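Local structure of 3-oxosteroid 1-dehydrogenase (Sterolibacterium denitrificans, 7P18) at residues G80-D85 against A529-K534; E281-K286 against E315-A320; G500-D505 against G525-S530; D507-D512 against G520-G525. The protein probably catalyses the FAD-dependent 1-dehydrogenation of 3-oxosteroids to 3-oxo-Delta(1)-steroids, with the electrons passed on to an acceptor. All coordinates share one frame; numbering follows the deposited sequence.

Contact 1: G80-D85 against A529-K534; sequences GLVAED and ASVMGK
S530 meets V82 through its carbonyl, S530 O lying 3.8 Å from V82 CG2, and it also opens the type I beta turn S530-G533 in the loop between strand 521-523 and helix 543-559. Two bonds shape this turn. G533 N donates to S530 O, and M532 N donates to S530 OG at 3.0 Å, which makes an ST turn. V531 comes next and offers chiefly its backbone: V531 O is 3.4 Å from V82 CG2. The valine side chains cross obliquely and meet more loosely, V82 CG1 to V531 CG2 at 4.1 Å. With CG1 anti to the backbone N (chi1 173°) and CG2 beside that N, V82 turns both methyls to V531 O, CG1 at 3.6 Å. At G533, which has positive phi, the backbone N sits 3.7 Å from V82 CG2, and K499 NZ bonds to G533 O from outside. No hydrogen bond spans the two segments, and the example illustrates how an apolar side chain can be seated on the backbone of a turn. At the end of the segment K534 is extended beyond CG, and L81 crosses it at about a right angle, with L81 CD1 3.6 Å from K534 CD.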
loop_
_atom_site.group_PDB
_atom_site.type_symbol
_atom_site.label_atom_id
_atom_site.label_comp_id
_atom_site.label_asym_id
_atom_site.label_seq_id
_atom_site.Cartn_x
_atom_site.Cartn_y
_atom_site.Cartn_z
ATOM N N GLY A 80 20.076 8.084 -7.438
ATOM C CA GLY A 80 21.113 8.625 -6.539
ATOM C C GLY A 80 20.547 9.271 -5.289
ATOM O O GLY A 80 21.344 9.871 -4.534
ATOM N N LEU A 81 19.235 9.162 -5.029
ATOM C CA LEU A 81 18.602 9.795 -3.845
ATOM C C LEU A 81 18.851 8.964 -2.598
ATOM O O LEU A 81 18.598 9.449 -1.461
ATOM C CB LEU A 81 17.104 9.940 -4.104
ATOM C CG LEU A 81 16.724 10.869 -5.248
ATOM C CD1 LEU A 81 15.230 10.811 -5.466
ATOM C CD2 LEU A 81 17.147 12.304 -4.947
ATOM N N VAL A 82 19.256 7.703 -2.773
ATOM C CA VAL A 82 19.374 6.744 -1.653
ATOM C C VAL A 82 20.819 6.222 -1.615
ATOM O O VAL A 82 21.338 5.803 -2.678
ATOM C CB VAL A 82 18.356 5.598 -1.823
ATOM C CG1 VAL A 82 18.538 4.501 -0.799
ATOM C CG2 VAL A 82 16.926 6.131 -1.780
ATOM N N ALA A 83 21.403 6.151 -0.436
ATOM C CA ALA A 83 22.762 5.592 -0.230
ATOM C C ALA A 83 22.824 4.195 -0.859
ATOM O O ALA A 83 21.967 3.349 -0.586
ATOM C CB ALA A 83 23.116 5.567 1.232
ATOM N N GLU A 84 23.828 3.932 -1.685
ATOM C CA GLU A 84 23.881 2.629 -2.386
ATOM C C GLU A 84 23.901 1.477 -1.379
ATOM O O GLU A 84 23.329 0.406 -1.677
ATOM C CB GLU A 84 25.052 2.579 -3.374
ATOM C CG GLU A 84 25.076 1.291 -4.175
ATOM C CD GLU A 84 26.320 1.123 -5.033
ATOM O OE1 GLU A 84 27.405 0.890 -4.440
ATOM O OE2 GLU A 84 26.203 1.219 -6.256
ATOM N N ASP A 85 24.548 1.628 -0.226
ATOM C CA ASP A 85 24.666 0.511 0.742
ATOM C C ASP A 85 23.276 0.120 1.262
ATOM O O ASP A 85 23.103 -1.039 1.659
ATOM C CB ASP A 85 25.663 0.777 1.868
ATOM C CG ASP A 85 25.353 1.905 2.823
ATOM O OD1 ASP A 85 24.385 2.657 2.565
ATOM O OD2 ASP A 85 26.106 2.050 3.832
ATOM N N ALA A 529 12.298 7.494 5.829
ATOM C CA ALA A 529 12.497 7.886 4.419
ATOM C C ALA A 529 12.693 6.631 3.564
ATOM O O ALA A 529 13.541 5.775 3.910
ATOM C CB ALA A 529 13.666 8.815 4.302
ATOM N N SER A 530 11.923 6.529 2.476
ATOM C CA SER A 530 11.801 5.360 1.585
ATOM C C SER A 530 13.152 4.991 0.966
ATOM O O SER A 530 13.800 5.851 0.296
ATOM C CB SER A 530 10.815 5.626 0.485
ATOM O OG SER A 530 10.743 4.518 -0.393
ATOM N N VAL A 531 13.493 3.705 1.060
ATOM C CA VAL A 531 14.701 3.145 0.379
ATOM C C VAL A 531 14.489 3.227 -1.126
ATOM O O VAL A 531 15.445 3.076 -1.875
ATOM C CB VAL A 531 14.985 1.705 0.861
ATOM C CG1 VAL A 531 13.942 0.717 0.318
ATOM C CG2 VAL A 531 16.414 1.297 0.488
ATOM N N MET A 532 13.241 3.444 -1.565
ATOM C CA MET A 532 12.881 3.471 -2.987
ATOM C C MET A 532 12.910 4.903 -3.530
ATOM O O MET A 532 12.560 5.108 -4.705
ATOM C CB MET A 532 11.523 2.790 -3.190
ATOM C CG MET A 532 11.512 1.328 -2.738
ATOM S SD MET A 532 12.796 0.366 -3.640
ATOM C CE MET A 532 12.540 -1.232 -2.867
ATOM N N GLY A 533 13.409 5.856 -2.750
ATOM C CA GLY A 533 13.570 7.235 -3.241
ATOM C C GLY A 533 12.233 7.865 -3.627
ATOM O O GLY A 533 11.295 7.819 -2.827
ATOM N N LYS A 534 12.114 8.338 -4.866
ATOM C CA LYS A 534 10.828 8.888 -5.385
ATOM C C LYS A 534 10.159 7.870 -6.310
ATOM O O LYS A 534 9.445 8.262 -7.213
ATOM C CB LYS A 534 11.117 10.218 -6.069
ATOM C CG LYS A 534 11.647 11.288 -5.138
ATOM C CD LYS A 534 12.088 12.539 -5.851
ATOM C CE LYS A 534 12.665 13.579 -4.930
ATOM N NZ LYS A 534 13.027 14.767 -5.736
#

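Contact 2: E281-K286 against E315-A320; sequences EQYLPK and ELMDWA
Y283 and M317 each carry CG anti to the carbonyl carbon (chi1 -70° and -69°), and their side chains lie alongside one another, pointing the same way. M317 then bends at chi2 and again at chi3 (-78°), the last turn laying CE over the tyrosine. The result is a Met-aromatic contact in which the methyl does the touching: M317 CE is 3.6 Å from the centroid of the Y283 ring, against 5.0 Å from that centroid to M317 SD. Q282 CG covers the opposite face, so the ring is held between two aliphatic groups. An alanine at Y283 would probably leave M317 CE and Q282 CG without the surface they pack on and set the methionine tip free to turn. Backbone carbonyls line the rest of the contact, none of them in a hydrogen bond across it. M317 O lies 3.4 Å from Y283 CB and is also approached by L284 CD2; D318 O is 3.1 Å from P285 CD; and D318 CA points a C-H at Y283 O, 3.2 Å away. Where helix 277-283 ends, K286 NZ folds back to bond E281 O and L284 O. The contact thus joins that helix end to the type I turn L316-W319, which leads into strand 320-326, while helix 363-377 packs on P285 through Y371 and on W319 through L364.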
loop_
_atom_site.group_PDB
_atom_site.type_symbol
_atom_site.label_atom_id
_atom_site.label_comp_id
_atom_site.label_asym_id
_atom_site.label_seq_id
_atom_site.Cartn_x
_atom_site.Cartn_y
_atom_site.Cartn_z
ATOM N N GLU A 281 0.339 19.954 5.321
ATOM C CA GLU A 281 0.534 21.329 4.794
ATOM C C GLU A 281 1.983 21.794 4.967
ATOM O O GLU A 281 2.462 22.581 4.114
ATOM C CB GLU A 281 -0.453 22.277 5.464
ATOM C CG GLU A 281 -1.810 22.032 4.875
ATOM C CD GLU A 281 -2.954 22.771 5.491
ATOM O OE1 GLU A 281 -2.662 23.685 6.276
ATOM O OE2 GLU A 281 -4.122 22.424 5.152
ATOM N N GLN A 282 2.652 21.341 6.018
ATOM C CA GLN A 282 4.084 21.728 6.225
ATOM C C GLN A 282 4.947 21.132 5.091
ATOM O O GLN A 282 5.880 21.800 4.612
ATOM C CB GLN A 282 4.517 21.278 7.608
ATOM C CG GLN A 282 5.978 21.636 7.919
ATOM C CD GLN A 282 6.369 21.305 9.335
ATOM O OE1 GLN A 282 5.580 20.799 10.119
ATOM N NE2 GLN A 282 7.628 21.523 9.654
ATOM N N TYR A 283 4.686 19.900 4.665
ATOM C CA TYR A 283 5.691 19.125 3.895
ATOM C C TYR A 283 5.239 18.791 2.471
ATOM O O TYR A 283 6.102 18.843 1.557
ATOM C CB TYR A 283 6.013 17.848 4.661
ATOM C CG TYR A 283 6.792 18.055 5.937
ATOM C CD1 TYR A 283 8.080 18.569 5.914
ATOM C CD2 TYR A 283 6.253 17.721 7.163
ATOM C CE1 TYR A 283 8.811 18.718 7.086
ATOM C CE2 TYR A 283 6.961 17.881 8.347
ATOM C CZ TYR A 283 8.252 18.374 8.299
ATOM O OH TYR A 283 8.946 18.553 9.467
ATOM N N LEU A 284 3.970 18.434 2.275
ATOM C CA LEU A 284 3.456 17.886 0.983
ATOM C C LEU A 284 3.028 18.982 0.023
ATOM O O LEU A 284 2.763 20.122 0.417
ATOM C CB LEU A 284 2.289 16.950 1.286
ATOM C CG LEU A 284 2.614 15.720 2.128
ATOM C CD1 LEU A 284 1.360 14.877 2.301
ATOM C CD2 LEU A 284 3.746 14.874 1.528
ATOM N N PRO A 285 2.973 18.694 -1.295
ATOM C CA PRO A 285 2.463 19.663 -2.242
ATOM C C PRO A 285 0.992 19.979 -1.962
ATOM O O PRO A 285 0.240 19.171 -1.476
ATOM C CB PRO A 285 2.683 19.067 -3.638
ATOM C CG PRO A 285 2.832 17.576 -3.371
ATOM C CD PRO A 285 3.462 17.482 -1.978
ATOM N N LYS A 286 0.643 21.256 -2.166
ATOM C CA LYS A 286 -0.760 21.720 -2.073
ATOM C C LYS A 286 -1.382 21.618 -3.458
ATOM O O LYS A 286 -0.705 21.827 -4.457
ATOM C CB LYS A 286 -0.812 23.157 -1.523
ATOM C CG LYS A 286 -0.995 23.229 -0.021
ATOM C CD LYS A 286 0.127 22.629 0.798
ATOM C CE LYS A 286 1.463 23.300 0.572
ATOM N NZ LYS A 286 2.492 22.697 1.448
ATOM N N GLU A 315 14.102 13.048 5.301
ATOM C CA GLU A 315 14.265 13.236 3.846
ATOM C C GLU A 315 12.992 12.792 3.128
ATOM O O GLU A 315 12.193 12.047 3.724
ATOM C CB GLU A 315 15.477 12.453 3.301
ATOM C CG GLU A 315 16.805 13.066 3.688
ATOM C CD GLU A 315 18.043 12.428 3.075
ATOM O OE1 GLU A 315 17.908 11.484 2.226
ATOM O OE2 GLU A 315 19.140 12.927 3.415
ATOM N N LEU A 316 12.861 13.239 1.878
ATOM C CA LEU A 316 11.748 12.900 0.965
ATOM C C LEU A 316 10.390 13.340 1.559
ATOM O O LEU A 316 9.373 12.813 1.128
ATOM C CB LEU A 316 11.819 11.396 0.677
ATOM C CG LEU A 316 13.083 10.961 -0.063
ATOM C CD1 LEU A 316 13.183 9.446 -0.151
ATOM C CD2 LEU A 316 13.099 11.602 -1.433
ATOM N N MET A 317 10.352 14.332 2.455
ATOM C CA MET A 317 9.111 14.635 3.230
ATOM C C MET A 317 8.033 15.226 2.303
ATOM O O MET A 317 6.866 15.239 2.713
ATOM C CB MET A 317 9.433 15.566 4.386
ATOM C CG MET A 317 10.268 14.890 5.458
ATOM S SD MET A 317 9.417 13.674 6.373
ATOM C CE MET A 317 8.444 14.705 7.487
ATOM N N ASP A 318 8.418 15.671 1.124
ATOM C CA ASP A 318 7.476 16.265 0.138
ATOM C C ASP A 318 6.778 15.166 -0.688
ATOM O O ASP A 318 5.877 15.528 -1.470
ATOM C CB ASP A 318 8.178 17.336 -0.702
ATOM C CG ASP A 318 9.394 16.867 -1.480
ATOM O OD1 ASP A 318 10.074 15.961 -1.033
ATOM O OD2 ASP A 318 9.606 17.379 -2.549
ATOM N N TRP A 319 7.117 13.878 -0.487
ATOM C CA TRP A 319 6.533 12.763 -1.279
ATOM C C TRP A 319 5.557 11.934 -0.438
ATOM O O TRP A 319 5.820 11.647 0.750
ATOM C CB TRP A 319 7.650 11.877 -1.869
ATOM C CG TRP A 319 8.155 12.438 -3.160
ATOM C CD1 TRP A 319 8.928 13.539 -3.311
ATOM C CD2 TRP A 319 7.785 12.044 -4.484
ATOM N NE1 TRP A 319 9.132 13.820 -4.621
ATOM C CE2 TRP A 319 8.454 12.910 -5.372
ATOM C CE3 TRP A 319 7.025 10.999 -5.015
ATOM C CZ2 TRP A 319 8.354 12.802 -6.753
ATOM C CZ3 TRP A 319 6.940 10.880 -6.384
ATOM C CH2 TRP A 319 7.590 11.761 -7.238
ATOM N N ALA A 320 4.465 11.496 -1.062
ATOM C CA ALA A 320 3.554 10.502 -0.481
ATOM C C ALA A 320 3.481 9.322 -1.453
ATOM O O ALA A 320 3.819 9.479 -2.662
ATOM C CB ALA A 320 2.181 11.084 -0.193
#

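Contact 3: G500-D505 against G525-S530; sequences GGLLTD and GNNSAS. With FAD (flavin-adenine dinucleotide), chain C.
L502 O is gripped by A529 N at 2.9 Å and by water 2, which donates to it, and S528 CA adds a C-H contact. The amide comes from above the carbonyl plane, 49° out of it. Together with L502 N, which donates to N527 O at 3.2 Å, this forms a single beta bridge between L502 and S528, fastening the last part of strand 486-502 to a cofactor-binding loop of the FAD domain. G501 packs closely on that loop, G501 C being 3.3 Å from A529 N, and a CB there would clash with N527 O. Water 2 also donates to A529 O and accepts from T504 OG1, and water 1 donates to both G500 O and N526 O, 2.6 Å from each. Alongside the backbone, L502 and N527 point the same way, with L502 CD1 4.1 Å from N527 ND2; the polar end of N527 is held through OD1 by T303 OG1 and A270 N. Within the loop, G525 O accepts from S528 N and, at 2.8 Å, from S528 OG. On the far side lies FAD. N526 CG is anti to the carbonyl carbon (chi1 -64°), which brings CG up to the ribityl chain, and N526 ND2 donates to the hydroxyl FAD O3' at 3.0 Å. An alanine at N526 would keep the backbone amide bond to the cofactor but would probably leave FAD O3' without this donor. That backbone bond runs from N526 N to the phosphate oxygen FAD O2P at 2.8 Å, and a side chain at G525 would clash with the same oxygen.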
loop_
_atom_site.group_PDB
_atom_site.type_symbol
_atom_site.label_atom_id
_atom_site.label_comp_id
_atom_site.label_asym_id
_atom_site.label_seq_id
_atom_site.Cartn_x
_atom_site.Cartn_y
_atom_site.Cartn_z
ATOM N N GLY A 500 8.232 9.900 2.811
ATOM C CA GLY A 500 9.422 10.481 3.441
ATOM C C GLY A 500 9.390 10.215 4.916
ATOM O O GLY A 500 8.382 9.773 5.395
ATOM N N GLY A 501 10.486 10.480 5.617
ATOM C CA GLY A 501 10.548 10.237 7.055
ATOM C C GLY A 501 11.964 10.300 7.553
ATOM O O GLY A 501 12.820 10.895 6.876
ATOM N N LEU A 502 12.181 9.692 8.697
ATOM C CA LEU A 502 13.497 9.706 9.368
ATOM C C LEU A 502 14.523 9.020 8.462
ATOM O O LEU A 502 14.250 7.941 7.938
ATOM C CB LEU A 502 13.374 8.995 10.709
ATOM C CG LEU A 502 12.354 9.571 11.688
ATOM C CD1 LEU A 502 12.425 8.841 13.001
ATOM C CD2 LEU A 502 12.566 11.058 11.890
ATOM N N LEU A 503 15.664 9.668 8.270
ATOM C CA LEU A 503 16.780 9.101 7.485
ATOM C C LEU A 503 17.388 7.970 8.300
ATOM O O LEU A 503 17.628 8.135 9.529
ATOM C CB LEU A 503 17.804 10.188 7.162
ATOM C CG LEU A 503 18.979 9.705 6.323
ATOM C CD1 LEU A 503 18.519 9.203 4.969
ATOM C CD2 LEU A 503 20.006 10.816 6.188
ATOM N N THR A 504 17.602 6.827 7.669
ATOM C CA THR A 504 18.268 5.675 8.279
ATOM C C THR A 504 19.456 5.233 7.419
ATOM O O THR A 504 19.544 5.623 6.224
ATOM C CB THR A 504 17.304 4.489 8.475
ATOM O OG1 THR A 504 16.781 4.060 7.199
ATOM C CG2 THR A 504 16.180 4.889 9.405
ATOM N N ASP A 505 20.272 4.373 8.001
ATOM C CA ASP A 505 21.388 3.669 7.331
ATOM C C ASP A 505 20.901 2.274 6.956
ATOM O O ASP A 505 19.697 1.962 7.115
ATOM C CB ASP A 505 22.660 3.661 8.182
ATOM C CG ASP A 505 22.605 2.803 9.430
ATOM O OD1 ASP A 505 21.640 2.004 9.572
ATOM O OD2 ASP A 505 23.555 2.914 10.265
ATOM N N GLY A 525 9.686 1.164 7.718
ATOM C CA GLY A 525 8.385 1.430 7.095
ATOM C C GLY A 525 8.179 2.897 6.812
ATOM O O GLY A 525 9.163 3.628 6.557
ATOM N N ASN A 526 6.926 3.343 6.756
ATOM C CA ASN A 526 6.650 4.731 6.285
ATOM C C ASN A 526 7.045 5.762 7.355
ATOM O O ASN A 526 7.036 6.979 7.052
ATOM C CB ASN A 526 5.192 4.922 5.874
ATOM C CG ASN A 526 4.760 4.088 4.695
ATOM O OD1 ASN A 526 5.595 3.428 4.043
ATOM N ND2 ASN A 526 3.452 4.131 4.414
ATOM N N ASN A 527 7.394 5.315 8.554
ATOM C CA ASN A 527 8.041 6.148 9.601
ATOM C C ASN A 527 9.410 6.634 9.111
ATOM O O ASN A 527 9.865 7.680 9.584
ATOM C CB ASN A 527 8.137 5.322 10.879
ATOM C CG ASN A 527 8.219 6.087 12.174
ATOM O OD1 ASN A 527 7.836 5.527 13.190
ATOM N ND2 ASN A 527 8.741 7.297 12.165
ATOM N N SER A 528 10.034 5.920 8.163
ATOM C CA SER A 528 11.392 6.171 7.644
ATOM C C SER A 528 11.298 6.743 6.230
ATOM O O SER A 528 10.343 6.472 5.506
ATOM C CB SER A 528 12.250 4.890 7.704
ATOM O OG SER A 528 11.892 3.982 6.668
ATOM N N ALA A 529 12.298 7.494 5.829
ATOM C CA ALA A 529 12.497 7.886 4.419
ATOM C C ALA A 529 12.693 6.631 3.564
ATOM O O ALA A 529 13.541 5.775 3.910
ATOM C CB ALA A 529 13.666 8.815 4.302
ATOM N N SER A 530 11.923 6.529 2.476
ATOM C CA SER A 530 11.801 5.360 1.585
ATOM C C SER A 530 13.152 4.991 0.966
ATOM O O SER A 530 13.800 5.851 0.296
ATOM C CB SER A 530 10.815 5.626 0.485
ATOM O OG SER A 530 10.743 4.518 -0.393
HETATM P PA FAD C . 1.203 0.793 9.301
HETATM O O1A FAD C . 0.973 -0.513 8.631
HETATM O O2A FAD C . 0.080 1.771 9.083
HETATM O O5B FAD C . 1.408 0.501 10.844
HETATM C C5B FAD C . 1.679 1.614 11.736
HETATM C C4B FAD C . 1.015 1.330 13.049
HETATM O O4B FAD C . 1.549 2.240 14.049
HETATM C C3B FAD C . -0.517 1.507 13.078
HETATM O O3B FAD C . -1.156 0.366 13.639
HETATM C C2B FAD C . -0.714 2.770 13.921
HETATM O O2B FAD C . -1.995 2.834 14.534
HETATM C C1B FAD C . 0.498 2.715 14.850
HETATM N N9A FAD C . 0.871 3.997 15.450
HETATM C C8A FAD C . 0.773 5.254 14.926
HETATM N N7A FAD C . 1.112 6.200 15.797
HETATM C C5A FAD C . 1.495 5.503 16.936
HETATM C C6A FAD C . 1.966 5.921 18.200
HETATM N N6A FAD C . 2.080 7.200 18.577
HETATM N N1A FAD C . 2.251 4.959 19.103
HETATM C C2A FAD C . 2.094 3.681 18.745
HETATM N N3A FAD C . 1.590 3.170 17.617
HETATM C C4A FAD C . 1.336 4.152 16.734
HETATM N N1 FAD C . 2.045 -1.596 0.057
HETATM C C2 FAD C . 2.721 -2.667 -0.417
HETATM O O2 FAD C . 3.965 -2.680 -0.436
HETATM N N3 FAD C . 2.086 -3.761 -0.852
HETATM C C4 FAD C . 0.731 -3.772 -1.110
HETATM O O4 FAD C . 0.202 -4.839 -1.403
HETATM C C4X FAD C . -0.030 -2.659 -0.662
HETATM N N5 FAD C . -1.339 -2.646 -0.853
HETATM C C5X FAD C . -2.047 -1.587 -0.336
HETATM C C6 FAD C . -3.458 -1.592 -0.441
HETATM C C7 FAD C . -4.235 -0.623 0.179
HETATM C C7M FAD C . -5.746 -0.665 0.080
HETATM C C8 FAD C . -3.605 0.352 0.972
HETATM C C8M FAD C . -4.430 1.409 1.685
HETATM C C9 FAD C . -2.226 0.417 1.012
HETATM C C9A FAD C . -1.418 -0.569 0.414
HETATM N N10 FAD C . -0.015 -0.540 0.457
HETATM C C10 FAD C . 0.727 -1.598 -0.052
HETATM C "C1'" FAD C . 0.690 0.460 1.267
HETATM C "C2'" FAD C . 1.015 -0.134 2.655
HETATM O "O2'" FAD C . -0.138 -0.660 3.311
HETATM C "C3'" FAD C . 1.711 0.873 3.587
HETATM O "O3'" FAD C . 2.655 1.683 2.883
HETATM C "C4'" FAD C . 2.352 0.164 4.761
HETATM O "O4'" FAD C . 1.356 -0.634 5.386
HETATM C "C5'" FAD C . 2.985 1.092 5.775
HETATM O "O5'" FAD C . 3.441 0.255 6.855
HETATM P P FAD C . 3.932 0.907 8.218
HETATM O O1P FAD C . 4.270 -0.267 9.033
HETATM O O2P FAD C . 4.862 2.017 8.018
HETATM O O3P FAD C . 2.557 1.545 8.834
HETATM O O HOH W 1 6.104 9.394 6.593
HETATM O O HOH W 2 15.320 6.034 6.079
#

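Contact 4: D507-D512 against G520-G525; sequences DARVLD and GLYCIG
V510, Y522 and A508 have the most surface buried here. V510 has CG1 anti to the backbone N (chi1 176°) and CG2 beside that N, and CG2 does most of the touching: it lies 3.8 Å from L521 CG and only 3.5 Å from C523 CB, a tight fit for two carbons. The V510 amide donates to L521 O at 3.0 Å. Y522 runs beside R509, the two side chains pointing the same way. R509 CG approaches Y522 CE2 at 3.5 Å, and the guanidinium and ring planes are 26° apart. D507 O meets the ring at its edge, near its plane, 3.4 Å from Y522 CD2. The polar ends look elsewhere, Y522 OH to H556 ND1 and R509 NE to D505 OD2 in a salt bridge. A508 works through its carbonyl, where A508 O accepts from C523 N at 2.9 Å and also takes a C-H contact from Y522 CA, while A508 CB packs on I524 CG2 at 4.0 Å. R509 and Y522 therefore form an antiparallel non-hydrogen-bonded pair flanked by two backbone bonds. The short strand segments 509-511 and 521-523 lie at 97° to each other, consistent with so brief a pairing. Strand 521-523 is the outermost strand within the five-stranded parallel sheet, next to 265-268; strand 509-511 pairs with it through R509 and Y522, and the V510 backbone in turn bonds to I518 of strand 517-518, while helix 543-559 packs on Y522 through A553 and I557.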
loop_
_atom_site.group_PDB
_atom_site.type_symbol
_atom_site.label_atom_id
_atom_site.label_comp_id
_atom_site.label_asym_id
_atom_site.label_seq_id
_atom_site.Cartn_x
_atom_site.Cartn_y
_atom_site.Cartn_z
ATOM N N ASP A 507 21.195 -0.527 8.258
ATOM C CA ASP A 507 20.766 -1.383 9.383
ATOM C C ASP A 507 19.576 -0.741 10.117
ATOM O O ASP A 507 19.273 -1.143 11.257
ATOM C CB ASP A 507 21.955 -1.655 10.301
ATOM C CG ASP A 507 23.004 -2.522 9.618
ATOM O OD1 ASP A 507 22.620 -3.574 9.102
ATOM O OD2 ASP A 507 24.176 -2.099 9.581
ATOM N N ALA A 508 18.929 0.220 9.474
ATOM C CA ALA A 508 17.716 0.934 9.948
ATOM C C ALA A 508 18.011 1.848 11.132
ATOM O O ALA A 508 17.036 2.286 11.815
ATOM C CB ALA A 508 16.655 -0.074 10.280
ATOM N N ARG A 509 19.279 2.209 11.359
ATOM C CA ARG A 509 19.620 3.142 12.456
ATOM C C ARG A 509 19.213 4.542 12.040
ATOM O O ARG A 509 19.509 4.971 10.897
ATOM C CB ARG A 509 21.119 3.073 12.779
ATOM C CG ARG A 509 21.492 1.748 13.408
ATOM C CD ARG A 509 22.899 1.775 14.012
ATOM N NE ARG A 509 23.896 1.877 12.971
ATOM C CZ ARG A 509 25.206 1.853 13.179
ATOM N NH1 ARG A 509 25.684 1.748 14.413
ATOM N NH2 ARG A 509 26.031 1.944 12.150
ATOM N N VAL A 510 18.550 5.260 12.935
ATOM C CA VAL A 510 18.238 6.672 12.648
ATOM C C VAL A 510 19.533 7.494 12.636
ATOM O O VAL A 510 20.326 7.397 13.596
ATOM C CB VAL A 510 17.178 7.221 13.616
ATOM C CG1 VAL A 510 16.937 8.691 13.388
ATOM C CG2 VAL A 510 15.891 6.420 13.494
ATOM N N LEU A 511 19.679 8.360 11.646
ATOM C CA LEU A 511 20.830 9.281 11.492
ATOM C C LEU A 511 20.445 10.710 11.877
ATOM O O LEU A 511 19.329 11.175 11.542
ATOM C CB LEU A 511 21.314 9.226 10.038
ATOM C CG LEU A 511 21.678 7.829 9.510
ATOM C CD1 LEU A 511 22.227 7.872 8.102
ATOM C CD2 LEU A 511 22.708 7.146 10.402
ATOM N N ASP A 512 21.395 11.430 12.494
ATOM C CA ASP A 512 21.236 12.865 12.824
ATOM C C ASP A 512 21.666 13.708 11.614
ATOM O O ASP A 512 22.025 13.132 10.569
ATOM C CB ASP A 512 21.951 13.160 14.139
ATOM C CG ASP A 512 23.475 13.174 14.057
ATOM O OD1 ASP A 512 24.028 13.177 12.933
ATOM O OD2 ASP A 512 24.067 13.175 15.141
ATOM N N GLY A 520 20.770 3.401 19.886
ATOM C CA GLY A 520 19.544 2.809 20.449
ATOM C C GLY A 520 18.274 3.018 19.605
ATOM O O GLY A 520 17.212 2.505 20.015
ATOM N N LEU A 521 18.325 3.783 18.515
ATOM C CA LEU A 521 17.094 4.176 17.758
ATOM C C LEU A 521 17.150 3.649 16.321
ATOM O O LEU A 521 18.091 4.006 15.573
ATOM C CB LEU A 521 16.959 5.683 17.721
ATOM C CG LEU A 521 15.603 6.202 17.239
ATOM C CD1 LEU A 521 14.512 5.732 18.181
ATOM C CD2 LEU A 521 15.616 7.720 17.110
ATOM N N TYR A 522 16.136 2.870 15.976
ATOM C CA TYR A 522 15.922 2.283 14.646
ATOM C C TYR A 522 14.582 2.799 14.122
ATOM O O TYR A 522 13.722 3.196 14.927
ATOM C CB TYR A 522 15.940 0.765 14.735
ATOM C CG TYR A 522 17.257 0.214 15.232
ATOM C CD1 TYR A 522 17.580 0.225 16.579
ATOM C CD2 TYR A 522 18.207 -0.277 14.341
ATOM C CE1 TYR A 522 18.815 -0.236 17.039
ATOM C CE2 TYR A 522 19.426 -0.770 14.789
ATOM C CZ TYR A 522 19.731 -0.766 16.142
ATOM O OH TYR A 522 20.939 -1.271 16.570
ATOM N N CYS A 523 14.386 2.727 12.813
ATOM C CA CYS A 523 13.151 3.229 12.185
ATOM C C CYS A 523 12.933 2.503 10.864
ATOM O O CYS A 523 13.900 2.372 10.080
ATOM C CB CYS A 523 13.239 4.726 12.002
ATOM S SG CYS A 523 11.730 5.469 11.315
ATOM N N ILE A 524 11.704 2.031 10.646
ATOM C CA ILE A 524 11.363 1.172 9.488
ATOM C C ILE A 524 10.003 1.610 8.921
ATOM O O ILE A 524 9.228 2.270 9.620
ATOM C CB ILE A 524 11.371 -0.303 9.912
ATOM C CG1 ILE A 524 10.234 -0.599 10.892
ATOM C CG2 ILE A 524 12.722 -0.720 10.484
ATOM C CD1 ILE A 524 10.088 -2.031 11.229
ATOM N N GLY A 525 9.686 1.164 7.718
ATOM C CA GLY A 525 8.385 1.430 7.095
ATOM C C GLY A 525 8.179 2.897 6.812
ATOM O O GLY A 525 9.163 3.628 6.557
#

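From the N terminus, contact 1 opens first and closes only at 529-534, so the other three fall largely within its span. Contact 2, a local loop from helix 277-283 to the turn before strand 320-326, is complete before contact 3 opens. Contact 3 starts on the last part of strand 486-502 and finishes on the same stretch as contact 1, sharing A529 and S530. Within it lies contact 4, which shares G525. Lateral touches knit the set: E315 N probably bonds to G501 O, and L511 N to L503 O. Together they tie the segment before helix 84-104, the turn before strand 320-326 and strands 486-502 and 509-511 to strand 521-523 and the FAD-binding loop after it.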